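Local coordinates for aminoglycoside N(3)-acetyltransferase (Streptomyces griseus, PDB 7LAP) that acetylates the 3-amino group of aminoglycoside antibiotics, with acetyl-coenzyme A as the expected acetyl donor, and so confers resistance to them, at the interface of chains A and B. Numbering follows the deposited sequence. Chains: chain A/B, Aminoglycoside N(3)-acetyltransferase.

The interface of chains A and B. Residues chain A 58, 120, 123-124; chain B 83, 113, 127.
Helix 120-127 of chain A, with A:Pro58 from the start of helix 57-69 beside it, meets loop residues B:Asp83, B:Glu113 and B:Arg127 of the second chain. The patch illustrates how two arginines, one from each subunit, can grip oxygen atoms of the partner in different ways. A:Arg120 bends at chi3 (64°), which swings its guanidinium toward both acids of chain B. It takes B:Glu113 side-on: A:Arg120 NE and NH2 both hydrogen-bond to the carboxylate oxygen B:Glu113 OE1, at 3.0 and 2.9 Å, with both bonds in the guanidinium plane. NE meets the syn lone pair of OE1, whereas NH2 comes from above the carboxylate plane, and the guanidinium and carboxylate planes stand 76° apart. A:Arg120 NH2 also reaches B:Asp83 tip to tip, 2.8 Å from the syn lone pair side of B:Asp83 OD2; guanidinium and carboxylate are nearly coplanar here, yet the hydrogen bond is clearly bent. One arginine nitrogen thus forms salt bridges to two acids, whose negative charges it would help to offset. A:Pro58 covers part of one guanidinium face with CG, near the rim, and the same ring packs against OE2 of B:Glu113, so the proline backs both partners of the ion pair.

The second arginine makes an end-on grip. B:Arg127 NH1 and NH2 each donate a hydrogen bond to the backbone carbonyl oxygen A:Glu123 O, both at 3.1 Å; NH2 lies in the carbonyl plane and NH1 above it. The A:Glu123 side chain, folded at chi2 (62°), brings its carboxylate over the guanidinium in a stacked arrangement, where a longer salt bridge from A:Glu123 OE2 to B:Arg127 NH2, 3.9 Å, may add electrostatic support. Two-fold symmetry repeats the patch with the chains exchanged, and although this suggests a dimer, the structure alone does not show that it forms in solution. In the stack, A:Glu123 OE2 sits over the centre of the B:Arg127 guanidinium, 3.7 Å from B:Arg127 CZ.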
loop_
_atom_site.group_PDB
_atom_site.type_symbol
_atom_site.label_atom_id
_atom_site.label_comp_id
_atom_site.label_asym_id
_atom_site.label_seq_id
_atom_site.Cartn_x
_atom_site.Cartn_y
_atom_site.Cartn_z
ATOM N N PRO A 58 -3.025 -0.997 10.395
ATOM C CA PRO A 58 -1.615 -1.379 10.636
ATOM C C PRO A 58 -0.903 -0.499 11.649
ATOM O O PRO A 58 -0.035 -0.992 12.390
ATOM C CB PRO A 58 -0.964 -1.245 9.239
ATOM C CG PRO A 58 -2.121 -1.394 8.252
ATOM C CD PRO A 58 -3.323 -0.770 8.967
ATOM N N ARG A 120 -0.015 -5.460 4.300
ATOM C CA ARG A 120 0.128 -4.032 4.585
ATOM C C ARG A 120 1.087 -3.704 5.720
ATOM O O ARG A 120 1.548 -2.551 5.787
ATOM C CB ARG A 120 -1.237 -3.425 4.912
ATOM C CG ARG A 120 -2.145 -3.395 3.684
ATOM C CD ARG A 120 -3.565 -3.180 4.113
ATOM N NE ARG A 120 -3.730 -1.868 4.740
ATOM C CZ ARG A 120 -4.650 -1.572 5.659
ATOM N NH1 ARG A 120 -5.512 -2.499 6.070
ATOM N NH2 ARG A 120 -4.713 -0.332 6.144
ATOM N N GLU A 123 4.716 -2.556 4.522
ATOM C CA GLU A 123 4.627 -1.264 3.862
ATOM C C GLU A 123 4.380 -0.140 4.877
ATOM O O GLU A 123 4.900 0.974 4.720
ATOM C CB GLU A 123 3.541 -1.382 2.779
ATOM C CG GLU A 123 3.519 -0.331 1.718
ATOM C CD GLU A 123 4.780 -0.233 0.833
ATOM O OE1 GLU A 123 5.738 -1.032 0.934
ATOM O OE2 GLU A 123 4.822 0.743 0.060
ATOM N N ALA A 124 3.664 -0.423 5.967
ATOM C CA ALA A 124 3.496 0.602 6.988
ATOM C C ALA A 124 4.755 0.752 7.837
ATOM O O ALA A 124 5.143 1.875 8.183
ATOM C CB ALA A 124 2.288 0.276 7.872
ATOM N N ASP B 83 -8.196 3.793 7.201
ATOM C CA ASP B 83 -8.515 3.229 8.509
ATOM C C ASP B 83 -9.213 4.235 9.418
ATOM O O ASP B 83 -9.046 4.193 10.638
ATOM C CB ASP B 83 -7.231 2.699 9.133
ATOM C CG ASP B 83 -6.570 1.682 8.212
ATOM O OD1 ASP B 83 -7.242 0.694 7.928
ATOM O OD2 ASP B 83 -5.460 1.916 7.691
ATOM N N GLU B 113 -2.690 5.612 5.838
ATOM C CA GLU B 113 -2.753 5.160 4.457
ATOM C C GLU B 113 -3.961 5.719 3.751
ATOM O O GLU B 113 -5.025 5.934 4.351
ATOM C CB GLU B 113 -2.773 3.639 4.367
ATOM C CG GLU B 113 -1.632 3.054 5.100
ATOM C CD GLU B 113 -1.856 1.622 5.473
ATOM O OE1 GLU B 113 -2.538 0.900 4.698
ATOM O OE2 GLU B 113 -1.359 1.242 6.559
ATOM N N ARG B 127 3.803 9.222 -0.813
ATOM C CA ARG B 127 5.050 8.826 -0.172
ATOM C C ARG B 127 6.285 9.332 -0.926
ATOM O O ARG B 127 7.408 9.115 -0.463
ATOM C CB ARG B 127 5.072 7.290 -0.007
ATOM C CG ARG B 127 3.896 6.725 0.896
ATOM C CD ARG B 127 3.736 5.175 0.867
ATOM N NE ARG B 127 4.936 4.532 1.409
ATOM C CZ ARG B 127 4.961 3.648 2.411
ATOM N NH1 ARG B 127 3.835 3.270 3.005
ATOM N NH2 ARG B 127 6.129 3.139 2.811
#